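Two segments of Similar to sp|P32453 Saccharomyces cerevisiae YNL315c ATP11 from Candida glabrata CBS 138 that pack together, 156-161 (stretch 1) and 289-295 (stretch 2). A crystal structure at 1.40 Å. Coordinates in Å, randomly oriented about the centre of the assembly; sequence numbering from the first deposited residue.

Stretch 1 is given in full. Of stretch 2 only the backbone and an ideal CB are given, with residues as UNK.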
# COMPACT_ATOMS: atom_id res chain seq x y z
N LEU A 156 7.39 -8.47 2.09
CA LEU A 156 8.24 -7.98 1.00
C LEU A 156 7.71 -8.54 -0.31
O LEU A 156 7.32 -9.71 -0.37
CB LEU A 156 9.69 -8.43 1.25
CG LEU A 156 10.71 -7.87 0.24
CD1 LEU A 156 10.82 -6.35 0.37
CD2 LEU A 156 12.08 -8.54 0.44
N PHE A 157 7.72 -7.76 -1.36
CA PHE A 157 7.35 -8.32 -2.66
C PHE A 157 8.06 -7.53 -3.75
O PHE A 157 8.75 -6.55 -3.45
CB PHE A 157 5.84 -8.33 -2.86
CG PHE A 157 5.32 -9.31 -3.92
CD1 PHE A 157 5.83 -10.63 -3.99
CD2 PHE A 157 4.36 -8.92 -4.81
CE1 PHE A 157 5.34 -11.55 -4.93
CE2 PHE A 157 3.86 -9.83 -5.75
CZ PHE A 157 4.35 -11.13 -5.79
N VAL A 158 7.94 -7.99 -5.00
CA VAL A 158 8.44 -7.24 -6.16
C VAL A 158 7.30 -7.08 -7.12
O VAL A 158 6.51 -8.05 -7.29
CB VAL A 158 9.61 -8.00 -6.82
CG1 VAL A 158 10.01 -7.33 -8.10
CG2 VAL A 158 10.76 -8.06 -5.80
N LEU A 159 7.15 -5.91 -7.74
CA LEU A 159 6.14 -5.74 -8.76
C LEU A 159 6.75 -5.05 -9.96
O LEU A 159 7.60 -4.18 -9.79
CB LEU A 159 4.98 -4.83 -8.30
CG LEU A 159 3.99 -5.43 -7.32
CD1 LEU A 159 3.03 -4.31 -6.87
CD2 LEU A 159 3.20 -6.61 -7.88
N PRO A 160 6.28 -5.36 -11.15
CA PRO A 160 6.77 -4.62 -12.29
C PRO A 160 5.99 -3.32 -12.48
O PRO A 160 4.78 -3.22 -12.28
CB PRO A 160 6.42 -5.58 -13.46
CG PRO A 160 5.17 -6.26 -12.99
CD PRO A 160 5.27 -6.40 -11.50
N LEU A 161 6.73 -2.31 -12.88
CA LEU A 161 6.12 -1.12 -13.43
C LEU A 161 6.32 -1.13 -14.96
O LEU A 161 7.43 -1.02 -15.49
CB LEU A 161 6.72 0.08 -12.71
CG LEU A 161 6.26 1.46 -13.11
CD1 LEU A 161 4.73 1.49 -13.03
CD2 LEU A 161 6.92 2.50 -12.22
N UNK A 289 6.46 -15.51 -14.10
CA UNK A 289 5.05 -15.67 -13.72
C UNK A 289 4.55 -14.42 -13.02
O UNK A 289 3.42 -13.96 -13.20
CB UNK A 289 4.86 -16.89 -12.82
N UNK A 290 5.42 -13.82 -12.21
CA UNK A 290 5.09 -12.54 -11.56
C UNK A 290 4.63 -11.50 -12.56
O UNK A 290 3.62 -10.80 -12.47
CB UNK A 290 6.30 -12.01 -10.79
N UNK A 291 5.43 -11.37 -13.61
CA UNK A 291 5.12 -10.37 -14.64
C UNK A 291 3.84 -10.72 -15.37
O UNK A 291 2.98 -9.87 -15.63
CB UNK A 291 6.27 -10.25 -15.64
N UNK A 292 3.64 -12.00 -15.66
CA UNK A 292 2.37 -12.38 -16.30
C UNK A 292 1.17 -12.09 -15.42
O UNK A 292 0.12 -11.60 -15.86
CB UNK A 292 2.38 -13.87 -16.66
N UNK A 293 1.28 -12.42 -14.13
CA UNK A 293 0.15 -12.28 -13.25
C UNK A 293 -0.08 -10.80 -12.92
O UNK A 293 -1.20 -10.39 -12.67
CB UNK A 293 0.36 -13.10 -11.98
N UNK A 294 0.98 -9.99 -12.90
CA UNK A 294 0.76 -8.57 -12.60
C UNK A 294 0.09 -7.85 -13.77
O UNK A 294 -0.62 -6.87 -13.59
CB UNK A 294 2.09 -7.89 -12.26
N UNK A 295 0.33 -8.32 -15.00
CA UNK A 295 -0.19 -7.70 -16.20
C UNK A 295 -1.57 -8.23 -16.57
O UNK A 295 -2.25 -7.52 -17.32
CB UNK A 295 0.78 -7.92 -17.36

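Stretch 2 is a helix that crosses the strand of stretch 1 at 62°, with the axes 8.2 Å apart at their closest. Its backbone angles are helical throughout, so proline would cost hydrogen bonds such as those from N of 293 to O of 289 (2.8 Å) and from N of 294 to O of 290 (2.8 Å), and the choice at each position rests largely on what lies in front of CB.

At position 289 the ideal CB finds nothing of stretch 1 within 5.5 Å, and almost any helix-compatible residue would do. It is Lys 289, whose NZ is hydrogen-bonded elsewhere in the structure.

Position 290 points toward the strand. Its ideal CB lies 5.4 Å from Phe 157 CZ and 5.3 Å from Val 158 O, with Leu 159 and Pro 160 beyond, so a space remains that alanine would leave largely empty. The surroundings are mostly hydrocarbon, favouring leucine, methionine or perhaps isoleucine; a polar group could in principle seek the carbonyl. The residue is Leu 290, with chi1 t and chi2 p. Its CD1 approaches Phe 157 CZ at 3.6 Å, oblique to the ring, while CD2 lies 4.1 Å from Val 158 CG1. CG packs 4.3 Å from Pro 160 CD. The price is that CD2 also sits 3.4 Å from Val 158 O, an acceptor left without a partner.

Position 291 points sideways, its ideal CB 4.9 Å from Pro 160 CG. An aliphatic side chain could cover the flank of the proline, and a longer polar one could pass by it. It is Ile 291, whose CG1 makes a loose contact with Pro 160 CB at 4.4 Å.

Position 292 is out of reach of stretch 1, and polar residues are among several that would do. Gln 292 turns back on its own helix, where NE2 gives a weak hydrogen bond to Lys 289 O (3.4 Å).

Position 293 is also out of reach, so stretch 1 does not discriminate among side chains here. The residue is Leu 293, with chi1 m and chi2 t.

At position 294 CB points toward the strand and is already 3.6 Å from Pro 160 CG and 4.7 Å from Leu 159 CD2. A small residue fits best: glycine would give up this contact, serine might fit, and alanine supplies just one methyl. Ala 294 places its CB 3.6 Å from Pro 160 CG, allowing the proline ring to lie close to the helix.

Position 295 points sideways with no near neighbour in stretch 1, so many polar residues are possible. The side-chain end of Gln 295 comes nearer without touching; Gln 295 CG is 5.4 Å from Pro 160 CG.

Stretch 2 (289-295) KLIQLAQ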
# COMPACT_ATOMS: atom_id res chain seq x y z
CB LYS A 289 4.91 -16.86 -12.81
CG LYS A 289 3.52 -17.09 -12.25
CD LYS A 289 2.61 -17.75 -13.27
CE LYS A 289 1.21 -17.99 -12.73
NZ LYS A 289 1.15 -19.09 -11.72
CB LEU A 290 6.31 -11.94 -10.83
CG LEU A 290 6.10 -10.45 -10.40
CD1 LEU A 290 5.05 -10.43 -9.29
CD2 LEU A 290 7.42 -9.84 -10.01
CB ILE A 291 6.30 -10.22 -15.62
CG1 ILE A 291 7.49 -9.58 -14.91
CG2 ILE A 291 5.82 -9.46 -16.83
CD1 ILE A 291 8.80 -9.57 -15.67
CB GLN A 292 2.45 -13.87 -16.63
CG GLN A 292 1.20 -14.50 -17.21
CD GLN A 292 0.37 -15.27 -16.19
OE1 GLN A 292 -0.50 -16.08 -16.49
NE2 GLN A 292 0.67 -15.01 -14.92
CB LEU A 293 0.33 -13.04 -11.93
CG LEU A 293 0.27 -14.56 -11.99
CD1 LEU A 293 0.75 -15.17 -10.67
CD2 LEU A 293 -1.13 -15.09 -12.24
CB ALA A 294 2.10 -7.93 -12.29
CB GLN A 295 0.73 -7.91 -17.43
CG GLN A 295 2.07 -7.24 -17.29
CD GLN A 295 3.05 -7.37 -18.43
OE1 GLN A 295 2.96 -8.25 -19.31
NE2 GLN A 295 4.01 -6.44 -18.41
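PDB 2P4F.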